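Local structure of lytic polysaccharide monooxygenase (Neurospora crassa, 4QI8) at residues 21-25 with 43-49; 39-43 with 156-160; 72-78 with 140-146; 89-94 with 134-138. The protein is a secreted copper-dependent AA9 monooxygenase that probably cleaves the beta-1,4-glycosidic bonds of cellulose by oxidation. One frame throughout, in Å; residues are numbered along the deposited sequence.

Interaction 1: residues 21-25 with 43-49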
loop_
_atom_site.group_PDB
_atom_site.type_symbol
_atom_site.label_atom_id
_atom_site.label_comp_id
_atom_site.label_asym_id
_atom_site.label_seq_id
_atom_site.Cartn_x
_atom_site.Cartn_y
_atom_site.Cartn_z
ATOM N N ARG A 21 4.342 0.674 -11.208
ATOM C CA ARG A 21 5.318 -0.341 -11.575
ATOM C C ARG A 21 4.607 -1.662 -11.798
ATOM O O ARG A 21 3.799 -2.072 -10.970
ATOM C CB ARG A 21 6.361 -0.456 -10.468
ATOM C CG ARG A 21 7.191 0.805 -10.336
ATOM C CD ARG A 21 8.327 0.671 -9.342
ATOM N NE ARG A 21 9.178 1.855 -9.379
ATOM C CZ ARG A 21 10.170 2.110 -8.535
ATOM N NH1 ARG A 21 10.453 1.266 -7.544
ATOM N NH2 ARG A 21 10.884 3.217 -8.688
ATOM N N ARG A 22 4.882 -2.338 -12.909
ATOM C CA ARG A 22 4.086 -3.518 -13.202
ATOM C C ARG A 22 4.351 -4.606 -12.160
ATOM O O ARG A 22 5.474 -5.085 -11.986
ATOM C CB ARG A 22 4.302 -4.061 -14.614
ATOM C CG ARG A 22 3.271 -5.155 -14.933
ATOM C CD ARG A 22 3.138 -5.480 -16.385
ATOM N NE ARG A 22 4.240 -6.305 -16.825
ATOM C CZ ARG A 22 4.358 -6.780 -18.062
ATOM N NH1 ARG A 22 3.437 -6.510 -18.980
ATOM N NH2 ARG A 22 5.400 -7.542 -18.384
ATOM N N ALA A 23 3.300 -4.988 -11.452
ATOM C CA ALA A 23 3.413 -5.981 -10.401
ATOM C C ALA A 23 3.546 -7.368 -10.992
ATOM O O ALA A 23 3.016 -7.656 -12.072
ATOM C CB ALA A 23 2.191 -5.911 -9.496
ATOM N N ASP A 24 4.212 -8.246 -10.254
ATOM C CA ASP A 24 4.456 -9.591 -10.734
ATOM C C ASP A 24 3.170 -10.412 -10.855
ATOM O O ASP A 24 3.207 -11.476 -11.478
ATOM C CB ASP A 24 5.452 -10.340 -9.839
ATOM C CG ASP A 24 6.886 -9.852 -9.962
ATOM O OD1 ASP A 24 7.235 -9.186 -10.961
ATOM O OD2 ASP A 24 7.670 -10.172 -9.037
ATOM N N ASN A 25 2.059 -9.945 -10.267
ATOM C CA ASN A 25 0.755 -10.615 -10.410
ATOM C C ASN A 25 -0.074 -10.098 -11.593
ATOM O O ASN A 25 -1.280 -10.335 -11.661
ATOM C CB ASN A 25 -0.067 -10.538 -9.116
ATOM C CG ASN A 25 -0.627 -9.153 -8.833
ATOM O OD1 ASN A 25 -0.143 -8.143 -9.356
ATOM N ND2 ASN A 25 -1.659 -9.108 -8.005
ATOM N N PHE A 43 5.871 -5.764 -5.098
ATOM C CA PHE A 43 5.501 -6.946 -5.884
ATOM C C PHE A 43 6.386 -7.105 -7.127
ATOM O O PHE A 43 5.904 -7.494 -8.195
ATOM C CB PHE A 43 3.994 -6.938 -6.260
ATOM C CG PHE A 43 3.326 -8.315 -6.272
ATOM C CD1 PHE A 43 4.046 -9.487 -6.495
ATOM C CD2 PHE A 43 1.953 -8.418 -6.061
ATOM C CE1 PHE A 43 3.419 -10.720 -6.489
ATOM C CE2 PHE A 43 1.330 -9.650 -6.058
ATOM C CZ PHE A 43 2.061 -10.799 -6.257
ATOM N N GLN A 44 7.684 -6.843 -6.978
ATOM C CA GLN A 44 8.622 -7.050 -8.078
ATOM C C GLN A 44 9.866 -7.768 -7.591
ATOM O O GLN A 44 10.690 -7.197 -6.882
ATOM C CB GLN A 44 9.042 -5.734 -8.719
ATOM C CG GLN A 44 7.932 -4.982 -9.422
ATOM C CD GLN A 44 8.478 -3.810 -10.221
ATOM O OE1 GLN A 44 9.428 -3.143 -9.791
ATOM N NE2 GLN A 44 7.894 -3.557 -11.394
ATOM N N SER A 45 10.045 -9.014 -8.010
ATOM C CA SER A 45 11.307 -9.686 -7.730
ATOM C C SER A 45 12.455 -9.060 -8.523
ATOM O O SER A 45 13.593 -9.044 -8.061
ATOM C CB SER A 45 11.232 -11.168 -8.053
ATOM O OG SER A 45 10.228 -11.804 -7.300
ATOM N N THR A 46 12.151 -8.598 -9.734
ATOM C CA THR A 46 13.091 -7.844 -10.563
ATOM C C THR A 46 12.502 -6.444 -10.687
ATOM O O THR A 46 11.428 -6.281 -11.249
ATOM C CB THR A 46 13.261 -8.476 -11.987
ATOM O OG1 THR A 46 13.771 -9.810 -11.877
ATOM C CG2 THR A 46 14.201 -7.653 -12.863
ATOM N N HIS A 47 13.204 -5.438 -10.172
ATOM C CA HIS A 47 12.741 -4.060 -10.266
ATOM C C HIS A 47 12.537 -3.656 -11.712
ATOM O O HIS A 47 13.400 -3.918 -12.551
ATOM C CB HIS A 47 13.772 -3.132 -9.625
ATOM C CG HIS A 47 13.621 -1.695 -10.013
ATOM N ND1 HIS A 47 12.686 -0.863 -9.435
ATOM C CD2 HIS A 47 14.285 -0.947 -10.924
ATOM C CE1 HIS A 47 12.784 0.336 -9.978
ATOM N NE2 HIS A 47 13.747 0.314 -10.880
ATOM N N SER A 48 11.409 -3.019 -11.998
ATOM C CA SER A 48 11.140 -2.413 -13.305
ATOM C C SER A 48 10.404 -1.096 -13.067
ATOM O O SER A 48 9.365 -1.099 -12.408
ATOM C CB SER A 48 10.250 -3.318 -14.174
ATOM O OG SER A 48 10.931 -4.457 -14.680
ATOM N N PRO A 49 10.899 0.026 -13.612
ATOM C CA PRO A 49 10.200 1.296 -13.404
ATOM C C PRO A 49 8.833 1.338 -14.074
ATOM O O PRO A 49 8.571 0.616 -15.037
ATOM C CB PRO A 49 11.129 2.313 -14.071
ATOM C CG PRO A 49 11.893 1.540 -15.062
ATOM C CD PRO A 49 12.095 0.193 -14.452
HETATM O O HOH W 1 10.674 -1.803 -7.755
HETATM O O HOH W 2 6.682 -1.449 -14.993
HETATM O O HOH W 3 9.871 -9.163 -11.289
#
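Arg22 and Gln44 join segments 21-25 and 43-49 of two loops of the AA9 beta-sandwich through a nearly straight bond from Gln44 NE2 to Arg22 O (2.9 Å). The other N-H of this amide goes to Ser48 O, and both acceptors lie near the amide plane. Gln44 OE1 takes the backbone N-H of Ser48 and a proton from a water that also bonds His47 ND1, so bonds at both ends fix the amide's rotation. Further along, Asp24 N donates to Phe43 O at 2.8 Å. Asp24 OD2 accepts from Ser45 N (2.8 Å) on the syn side of the carboxylate and is also held by Gln39. The Phe43 ring has Asn25 N over the centre of one face, while Asn25 CG comes to 3.4 Å from Phe43 CE2; Asn25 ND2 bonds Gly30 O. At the opposite end, the edge of the His47 imidazole stands on the guanidinium of Arg21, its plane turned 83° to it, with His47 CE1 3.5 Å from Arg21 CZ. Arg21 NH2 bonds Trp92 O, and His47 NE2 bonds Asn90 O. Between the backbones, a second water accepts from Arg22 N (2.9 Å) and donates to Pro49 O.

Interaction 2: residues 39-43 with 156-160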
loop_
_atom_site.group_PDB
_atom_site.type_symbol
_atom_site.label_atom_id
_atom_site.label_comp_id
_atom_site.label_asym_id
_atom_site.label_seq_id
_atom_site.Cartn_x
_atom_site.Cartn_y
_atom_site.Cartn_z
ATOM N N GLN A 39 9.130 -9.169 -2.926
ATOM C CA GLN A 39 7.805 -8.869 -3.456
ATOM C C GLN A 39 6.870 -8.179 -2.460
ATOM O O GLN A 39 5.903 -7.559 -2.881
ATOM C CB GLN A 39 7.142 -10.133 -4.014
ATOM C CG GLN A 39 7.791 -10.652 -5.280
ATOM C CD GLN A 39 7.114 -11.907 -5.794
ATOM O OE1 GLN A 39 6.718 -12.774 -5.014
ATOM N NE2 GLN A 39 6.945 -11.993 -7.097
ATOM N N ILE A 40 7.164 -8.241 -1.163
ATOM C CA ILE A 40 6.297 -7.576 -0.177
ATOM C C ILE A 40 6.357 -6.062 -0.349
ATOM O O ILE A 40 5.489 -5.329 0.128
ATOM C CB ILE A 40 6.614 -8.024 1.274
ATOM C CG1 ILE A 40 5.421 -7.819 2.225
ATOM C CG2 ILE A 40 7.844 -7.303 1.792
ATOM C CD1 ILE A 40 4.241 -8.745 1.939
ATOM N N ARG A 41 7.417 -5.573 -1.005
ATOM C CA ARG A 41 7.569 -4.129 -1.116
ATOM C C ARG A 41 6.683 -3.558 -2.234
ATOM O O ARG A 41 5.705 -2.889 -1.963
ATOM C CB ARG A 41 9.065 -3.772 -1.314
ATOM C CG ARG A 41 9.320 -2.284 -1.420
ATOM C CD ARG A 41 10.805 -1.920 -1.556
ATOM N NE ARG A 41 11.471 -2.709 -2.589
ATOM C CZ ARG A 41 12.316 -3.733 -2.420
ATOM N NH1 ARG A 41 12.708 -4.189 -1.218
ATOM N NH2 ARG A 41 12.824 -4.323 -3.507
ATOM N N CYS A 42 7.012 -3.887 -3.478
ATOM C CA CYS A 42 6.282 -3.404 -4.657
ATOM C C CYS A 42 5.889 -4.543 -5.609
ATOM O O CYS A 42 5.595 -4.290 -6.776
ATOM C CB CYS A 42 7.068 -2.312 -5.420
ATOM S SG CYS A 42 7.288 -0.821 -4.437
ATOM N N PHE A 43 5.871 -5.764 -5.098
ATOM C CA PHE A 43 5.501 -6.946 -5.884
ATOM C C PHE A 43 6.386 -7.105 -7.127
ATOM O O PHE A 43 5.904 -7.494 -8.195
ATOM C CB PHE A 43 3.994 -6.938 -6.260
ATOM C CG PHE A 43 3.326 -8.315 -6.272
ATOM C CD1 PHE A 43 4.046 -9.487 -6.495
ATOM C CD2 PHE A 43 1.953 -8.418 -6.061
ATOM C CE1 PHE A 43 3.419 -10.720 -6.489
ATOM C CE2 PHE A 43 1.330 -9.650 -6.058
ATOM C CZ PHE A 43 2.061 -10.799 -6.257
ATOM N N PHE A 156 -1.395 -10.882 0.466
ATOM C CA PHE A 156 -1.077 -9.478 0.204
ATOM C C PHE A 156 -1.161 -9.177 -1.295
ATOM O O PHE A 156 -0.485 -9.815 -2.111
ATOM C CB PHE A 156 0.331 -9.127 0.706
ATOM C CG PHE A 156 0.513 -9.248 2.197
ATOM C CD1 PHE A 156 0.756 -10.475 2.796
ATOM C CD2 PHE A 156 0.492 -8.115 2.991
ATOM C CE1 PHE A 156 0.945 -10.565 4.163
ATOM C CE2 PHE A 156 0.689 -8.204 4.353
ATOM C CZ PHE A 156 0.913 -9.434 4.936
ATOM N N TYR A 157 -1.984 -8.191 -1.643
ATOM C CA TYR A 157 -2.164 -7.739 -3.025
ATOM C C TYR A 157 -1.582 -6.325 -3.083
ATOM O O TYR A 157 -2.080 -5.429 -2.417
ATOM C CB TYR A 157 -3.654 -7.760 -3.401
ATOM C CG TYR A 157 -4.260 -9.141 -3.295
ATOM C CD1 TYR A 157 -4.213 -10.020 -4.382
ATOM C CD2 TYR A 157 -4.874 -9.582 -2.122
ATOM C CE1 TYR A 157 -4.751 -11.289 -4.300
ATOM C CE2 TYR A 157 -5.422 -10.852 -2.040
ATOM C CZ TYR A 157 -5.355 -11.700 -3.130
ATOM O OH TYR A 157 -5.878 -12.973 -3.090
ATOM N N ILE A 158 -0.500 -6.149 -3.841
ATOM C CA ILE A 158 0.395 -4.996 -3.717
ATOM C C ILE A 158 0.724 -4.382 -5.071
ATOM O O ILE A 158 0.885 -5.113 -6.056
ATOM C CB ILE A 158 1.719 -5.439 -3.040
ATOM C CG1 ILE A 158 1.463 -5.868 -1.594
ATOM C CG2 ILE A 158 2.788 -4.345 -3.095
ATOM C CD1 ILE A 158 2.564 -6.766 -1.030
ATOM N N SER A 159 0.888 -3.059 -5.103
ATOM C CA SER A 159 1.659 -2.425 -6.171
ATOM C C SER A 159 2.222 -1.113 -5.651
ATOM O O SER A 159 1.876 -0.663 -4.560
ATOM C CB SER A 159 0.804 -2.176 -7.423
ATOM O OG SER A 159 -0.113 -1.131 -7.167
ATOM N N CYS A 160 3.067 -0.485 -6.474
ATOM C CA CYS A 160 3.649 0.813 -6.160
ATOM C C CYS A 160 3.583 1.772 -7.334
ATOM O O CYS A 160 3.987 1.438 -8.440
ATOM C CB CYS A 160 5.118 0.680 -5.779
ATOM S SG CYS A 160 5.371 -0.195 -4.235
HETATM O O HOH W 4 4.209 -2.347 -8.270
#
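Cys42 O and Cys160 N are joined by a single water, which donates to the carbonyl and accepts from the amide, 2.8 Å from Cys42 O. Next to this bridge the two residues are covalently linked, Cys42 SG to Cys160 SG, each sulfur anti to its own carbonyl carbon and so turned toward the other. With a left-handed chi3 of -83°, Cys42 CB and Cys160 CB sit 3.6 Å apart. The disulfide ties the short helix 39-42 to strand 155-166 of the sandwich. From there methyl groups and rings pack on one another and on backbone carbonyls. Ile158 sends its two branches under the helix: CG2 lies 3.5 Å from Arg41 O, and CD1 touches Ile40 O, whose hydrogen bond comes from Arg139. Ile40 holds CG1 opposite its backbone N (chi1 -157°), carrying CD1 over one face of the Phe156 ring, 3.9 Å from the ring centroid in a CH-pi contact. Phe43 turns its edge to the strand, with CD2 3.5 Å from Ile158 O. Copper-site residue Tyr157 points away from the helix. The buried covalent link secures one end of the helix-strand contact, and close van der Waals packing carries the rest toward Phe156.

Interaction 3: residues 72-78 with 140-146. With CU (copper (II) ion), chain C.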
loop_
_atom_site.group_PDB
_atom_site.type_symbol
_atom_site.label_atom_id
_atom_site.label_comp_id
_atom_site.label_asym_id
_atom_site.label_seq_id
_atom_site.Cartn_x
_atom_site.Cartn_y
_atom_site.Cartn_z
ATOM N N HIS A 72 -11.868 -9.870 -1.016
ATOM C CA HIS A 72 -11.480 -10.618 0.178
ATOM C C HIS A 72 -11.595 -9.684 1.379
ATOM O O HIS A 72 -11.403 -8.470 1.242
ATOM C CB HIS A 72 -10.056 -11.162 0.086
ATOM C CG HIS A 72 -9.830 -12.120 -1.041
ATOM N ND1 HIS A 72 -10.559 -13.281 -1.187
ATOM C CD2 HIS A 72 -8.917 -12.122 -2.042
ATOM C CE1 HIS A 72 -10.107 -13.944 -2.241
ATOM N NE2 HIS A 72 -9.116 -13.262 -2.780
ATOM N N PRO A 73 -11.879 -10.238 2.568
ATOM C CA PRO A 73 -11.979 -9.403 3.770
ATOM C C PRO A 73 -10.603 -9.027 4.305
ATOM O O PRO A 73 -9.712 -9.869 4.396
ATOM C CB PRO A 73 -12.695 -10.317 4.757
ATOM C CG PRO A 73 -12.271 -11.698 4.348
ATOM C CD PRO A 73 -12.199 -11.649 2.847
ATOM N N GLY A 74 -10.445 -7.768 4.678
ATOM C CA GLY A 74 -9.233 -7.300 5.297
ATOM C C GLY A 74 -8.947 -5.860 4.937
ATOM O O GLY A 74 -9.719 -5.224 4.209
ATOM N N PRO A 75 -7.834 -5.331 5.455
ATOM C CA PRO A 75 -7.557 -3.899 5.332
ATOM C C PRO A 75 -6.777 -3.481 4.089
ATOM O O PRO A 75 -5.828 -4.149 3.676
ATOM C CB PRO A 75 -6.683 -3.624 6.554
ATOM C CG PRO A 75 -5.928 -4.897 6.719
ATOM C CD PRO A 75 -6.933 -5.973 6.430
ATOM N N MET A 76 -7.180 -2.346 3.526
ATOM C CA MET A 76 -6.282 -1.555 2.695
ATOM C C MET A 76 -5.314 -0.769 3.568
ATOM O O MET A 76 -5.700 -0.233 4.618
ATOM C CB MET A 76 -7.051 -0.540 1.853
ATOM C CG MET A 76 -7.932 -1.132 0.792
ATOM S SD MET A 76 -7.042 -2.065 -0.482
ATOM C CE MET A 76 -5.939 -0.841 -1.114
ATOM N N GLN A 77 -4.073 -0.646 3.108
ATOM C CA GLN A 77 -3.088 0.233 3.744
ATOM C C GLN A 77 -2.264 0.900 2.646
ATOM O O GLN A 77 -2.017 0.300 1.597
ATOM C CB GLN A 77 -2.186 -0.532 4.723
ATOM C CG GLN A 77 -2.954 -1.505 5.597
ATOM C CD GLN A 77 -2.220 -1.994 6.835
ATOM O OE1 GLN A 77 -2.844 -2.208 7.872
ATOM N NE2 GLN A 77 -0.914 -2.192 6.734
ATOM N N PHE A 78 -1.843 2.138 2.895
ATOM C CA PHE A 78 -1.016 2.889 1.952
ATOM C C PHE A 78 0.194 3.486 2.653
ATOM O O PHE A 78 0.090 3.991 3.776
ATOM C CB PHE A 78 -1.818 4.024 1.285
ATOM C CG PHE A 78 -2.929 3.549 0.388
ATOM C CD1 PHE A 78 -2.667 3.172 -0.925
ATOM C CD2 PHE A 78 -4.236 3.475 0.853
ATOM C CE1 PHE A 78 -3.683 2.742 -1.744
ATOM C CE2 PHE A 78 -5.249 3.021 0.030
ATOM C CZ PHE A 78 -4.970 2.655 -1.264
ATOM N N ALA A 140 0.528 0.551 -2.377
ATOM C CA ALA A 140 -0.825 0.096 -2.079
ATOM C C ALA A 140 -0.760 -1.351 -1.649
ATOM O O ALA A 140 -0.084 -2.150 -2.294
ATOM C CB ALA A 140 -1.686 0.198 -3.322
ATOM N N GLU A 141 -1.487 -1.696 -0.591
ATOM C CA GLU A 141 -1.690 -3.092 -0.264
ATOM C C GLU A 141 -3.093 -3.339 0.242
ATOM O O GLU A 141 -3.669 -2.525 0.966
ATOM C CB GLU A 141 -0.673 -3.628 0.748
ATOM C CG GLU A 141 -0.942 -3.257 2.194
ATOM C CD GLU A 141 0.166 -3.676 3.148
ATOM O OE1 GLU A 141 0.393 -2.914 4.115
ATOM O OE2 GLU A 141 0.844 -4.707 2.913
ATOM N N HIS A 142 -3.622 -4.484 -0.161
ATOM C CA HIS A 142 -4.768 -5.065 0.486
ATOM C C HIS A 142 -4.313 -6.365 1.132
ATOM O O HIS A 142 -3.605 -7.157 0.500
ATOM C CB HIS A 142 -5.898 -5.373 -0.489
ATOM C CG HIS A 142 -7.135 -5.765 0.231
ATOM N ND1 HIS A 142 -7.686 -7.028 0.156
ATOM C CD2 HIS A 142 -7.861 -5.076 1.140
ATOM C CE1 HIS A 142 -8.719 -7.082 0.976
ATOM N NE2 HIS A 142 -8.840 -5.918 1.589
ATOM N N ILE A 143 -4.736 -6.595 2.372
ATOM C CA ILE A 143 -4.369 -7.815 3.083
ATOM C C ILE A 143 -5.614 -8.672 3.255
ATOM O O ILE A 143 -6.482 -8.362 4.068
ATOM C CB ILE A 143 -3.724 -7.525 4.461
ATOM C CG1 ILE A 143 -2.675 -6.409 4.350
ATOM C CG2 ILE A 143 -3.100 -8.795 4.983
ATOM C CD1 ILE A 143 -2.030 -6.011 5.682
ATOM N N GLY A 144 -5.720 -9.741 2.469
ATOM C CA GLY A 144 -6.850 -10.648 2.557
ATOM C C GLY A 144 -6.651 -11.623 3.695
ATOM O O GLY A 144 -5.679 -12.385 3.704
ATOM N N LEU A 145 -7.585 -11.604 4.645
ATOM C CA LEU A 145 -7.432 -12.313 5.916
ATOM C C LEU A 145 -8.370 -13.505 6.116
ATOM O O LEU A 145 -8.441 -14.065 7.203
ATOM C CB LEU A 145 -7.627 -11.334 7.079
ATOM C CG LEU A 145 -6.586 -10.221 7.169
ATOM C CD1 LEU A 145 -6.980 -9.260 8.264
ATOM C CD2 LEU A 145 -5.193 -10.770 7.419
ATOM N N HIS A 146 -9.109 -13.883 5.081
ATOM C CA HIS A 146 -10.133 -14.913 5.227
ATOM C C HIS A 146 -9.616 -16.262 5.734
ATOM O O HIS A 146 -10.385 -16.979 6.377
ATOM C CB HIS A 146 -10.925 -15.090 3.928
ATOM C CG HIS A 146 -10.076 -15.186 2.709
ATOM N ND1 HIS A 146 -9.305 -14.134 2.261
ATOM C CD2 HIS A 146 -9.872 -16.206 1.847
ATOM C CE1 HIS A 146 -8.661 -14.512 1.170
ATOM N NE2 HIS A 146 -8.985 -15.764 0.901
HETATM CU CU CU C . -8.007 -13.950 -4.305
HETATM O O HOH W 5 -7.512 -15.547 -3.119
HETATM O O HOH W 6 -9.913 -15.342 -5.154
#
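His72 and His146 form an offset stack, ring centroids 4.3 Å apart and planes at 12°, at one end of this contact. His72 binds the copper ion through NE2 at 2.0 Å; His1 supplies the rest of the histidine brace, Tyr157 belongs to the same site, and two waters complete it. His146, which probably takes part in binding O2, has CG between its backbone N and carbonyl carbon (chi1 47°), which goes with the ring lying over His72; its CB rests against Pro73 CG, and ND1 has no partner in the model. Backbone bonds join the two segments: Leu145 N to Pro73 O (2.8 Å), Ile143 N to Pro75 O, and the two reciprocal bonds of the antiparallel hydrogen-bonded pair Gln77-Glu141. Among side-chain bonds, His142 NE2 donates weakly to Gly74 O (2.8 Å), while Tyr2 holds its ND1. Gln77 and Glu141 lie side by side, and Gln77 NE2 meets Glu141 OE1 (3.0 Å) from above the carboxylate plane; Tyr185 bonds the same oxygen and Arg139 pairs with OE2. Apolar and sulfur contacts follow: Met76 SD touches His142 CB (3.5 Å), and Phe78 CE1 meets Ala140 CB (3.6 Å). Strand 134-144 is flanked by 76-82 and 155-166; Met76 and Phe78 pack on Phe123 of strand 122-126 in the other sheet, while Gln77 and Glu141 face the loops around Tyr185 and Asn206.

Interaction 4: residues 89-94 with 134-138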
loop_
_atom_site.group_PDB
_atom_site.type_symbol
_atom_site.label_atom_id
_atom_site.label_comp_id
_atom_site.label_asym_id
_atom_site.label_seq_id
_atom_site.Cartn_x
_atom_site.Cartn_y
_atom_site.Cartn_z
ATOM N N ILE A 89 13.761 8.584 -9.658
ATOM C CA ILE A 89 12.716 7.686 -9.202
ATOM C C ILE A 89 12.656 6.388 -10.009
ATOM O O ILE A 89 12.387 5.341 -9.434
ATOM C CB ILE A 89 11.351 8.389 -9.181
ATOM C CG1 ILE A 89 10.284 7.441 -8.615
ATOM C CG2 ILE A 89 10.970 8.902 -10.555
ATOM C CD1 ILE A 89 9.070 8.126 -8.090
ATOM N N ASN A 90 12.937 6.432 -11.312
ATOM C CA ASN A 90 12.842 5.218 -12.124
ATOM C C ASN A 90 13.785 4.137 -11.636
ATOM O O ASN A 90 13.509 2.955 -11.791
ATOM C CB ASN A 90 13.168 5.498 -13.590
ATOM C CG ASN A 90 12.055 6.207 -14.330
ATOM O OD1 ASN A 90 10.905 6.219 -13.901
ATOM N ND2 ASN A 90 12.403 6.795 -15.468
ATOM N N SER A 91 14.898 4.545 -11.042
ATOM C CA SER A 91 15.933 3.607 -10.628
ATOM C C SER A 91 15.827 3.224 -9.143
ATOM O O SER A 91 16.490 2.296 -8.693
ATOM C CB SER A 91 17.320 4.199 -10.925
ATOM O OG SER A 91 17.488 4.490 -12.313
ATOM N N TRP A 92 14.992 3.930 -8.390
ATOM C CA TRP A 92 14.993 3.785 -6.932
ATOM C C TRP A 92 14.032 2.694 -6.469
ATOM O O TRP A 92 12.835 2.762 -6.727
ATOM C CB TRP A 92 14.631 5.113 -6.285
ATOM C CG TRP A 92 14.947 5.206 -4.826
ATOM C CD1 TRP A 92 16.184 5.233 -4.253
ATOM C CD2 TRP A 92 14.010 5.314 -3.750
ATOM N NE1 TRP A 92 16.077 5.353 -2.886
ATOM C CE2 TRP A 92 14.752 5.402 -2.551
ATOM C CE3 TRP A 92 12.618 5.357 -3.681
ATOM C CZ2 TRP A 92 14.142 5.537 -1.308
ATOM C CZ3 TRP A 92 12.017 5.490 -2.446
ATOM C CH2 TRP A 92 12.776 5.591 -1.278
ATOM N N THR A 93 14.545 1.683 -5.779
ATOM C CA THR A 93 13.703 0.554 -5.373
ATOM C C THR A 93 12.967 0.779 -4.046
ATOM O O THR A 93 11.963 0.127 -3.774
ATOM C CB THR A 93 14.524 -0.732 -5.267
ATOM O OG1 THR A 93 15.493 -0.580 -4.229
ATOM C CG2 THR A 93 15.235 -1.020 -6.575
ATOM N N GLY A 94 13.458 1.695 -3.219
ATOM C CA GLY A 94 12.837 1.953 -1.933
ATOM C C GLY A 94 13.309 1.000 -0.861
ATOM O O GLY A 94 12.526 0.535 -0.041
ATOM N N GLY A 134 8.871 16.326 -3.601
ATOM C CA GLY A 134 9.884 15.488 -4.202
ATOM C C GLY A 134 9.242 14.332 -4.933
ATOM O O GLY A 134 8.025 14.270 -5.059
ATOM N N SER A 135 10.066 13.421 -5.424
ATOM C CA SER A 135 9.557 12.191 -6.015
ATOM C C SER A 135 9.300 11.169 -4.923
ATOM O O SER A 135 10.072 11.081 -3.970
ATOM C CB SER A 135 10.547 11.644 -7.029
ATOM O OG SER A 135 10.732 12.559 -8.094
ATOM N N TYR A 136 8.229 10.398 -5.086
ATOM C CA TYR A 136 7.800 9.428 -4.085
ATOM C C TYR A 136 7.299 8.146 -4.732
ATOM O O TYR A 136 6.737 8.172 -5.836
ATOM C CB TYR A 136 6.622 9.962 -3.268
ATOM C CG TYR A 136 6.936 10.972 -2.187
ATOM C CD1 TYR A 136 7.178 12.309 -2.497
ATOM C CD2 TYR A 136 6.947 10.597 -0.853
ATOM C CE1 TYR A 136 7.441 13.237 -1.506
ATOM C CE2 TYR A 136 7.202 11.516 0.148
ATOM C CZ TYR A 136 7.435 12.833 -0.181
ATOM O OH TYR A 136 7.691 13.716 0.846
ATOM N N LEU A 137 7.459 7.035 -4.014
ATOM C CA LEU A 137 6.682 5.844 -4.282
ATOM C C LEU A 137 5.484 5.816 -3.347
ATOM O O LEU A 137 5.608 6.132 -2.156
ATOM C CB LEU A 137 7.520 4.589 -4.059
ATOM C CG LEU A 137 8.746 4.477 -4.964
ATOM C CD1 LEU A 137 9.591 3.269 -4.577
ATOM C CD2 LEU A 137 8.326 4.372 -6.412
ATOM N N LEU A 138 4.338 5.408 -3.898
ATOM C CA LEU A 138 3.123 5.175 -3.133
ATOM C C LEU A 138 2.801 3.696 -3.222
ATOM O O LEU A 138 2.485 3.191 -4.298
ATOM C CB LEU A 138 1.968 6.007 -3.679
ATOM C CG LEU A 138 0.591 5.741 -3.061
ATOM C CD1 LEU A 138 0.521 6.064 -1.575
ATOM C CD2 LEU A 138 -0.454 6.522 -3.824
HETATM O O HOH W 7 13.234 11.438 -9.380
#
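A loop laid over one face of the larger sheet of the beta-sandwich sets Ile89 and Trp92 on strand 134-144, with Leu137 reaching up between them. The two methyl branches of Leu137 divide the work. CD1 meets the six-membered part of the indole obliquely, 3.8 Å from Trp92 CE3, while CD2 lies 4.2 Å from Ile89 CD1. Ile89 is stretched toward the strand because its CG1 stands opposite the backbone N (chi1 -177°); this takes CD1 close to Tyr136 O, at 3.2 Å, and to 4.0 Å from Ser135 CB. No direct hydrogen bond crosses the contact. Instead a water accepts from Ile89 N at 2.9 Å and bonds Ser135 OG. Within the loop, Trp92 N donates to Ile89 O (3.1 Å), closing the turn that puts both hydrophobic side chains on the same strand. Gly94 N sits over the centre of one indole face, and the positive phi of Gly94 then turns the chain onward. The loop reaches both neighbours of strand 134-144: Trp92 touches Ala81 of strand 76-82, and Ile89 touches Gln162 of strand 155-166. Leu138 points to the opposite side of the sheet, where it packs on Ile62 and Tyr64 of strand 61-67.

All four contacts gather round the larger sheet of the AA9 sandwich, where strand 134-144 runs between 76-82 and 155-166. Interactions 3 and 4 use opposite ends of strand 134-144, their centres 23 Å apart, and interaction 2 enters through strand 155-166, which bonds to 134-144 through Tyr157-His142 and Ser159-Ala140. Interaction 1 shares Phe43 with interaction 2, their centres about 8 Å apart, and meets interaction 4 where Trp92 O and Asn90 O accept from Arg21 and His47. Along the chain, interactions 1 and 2 interleave, and interaction 2 spans both 3 and 4. His72, just before strand 76-82, and Tyr157, on strand 155-166, thus reach the copper from the same sheet, to which the disulfide ties helix 39-42.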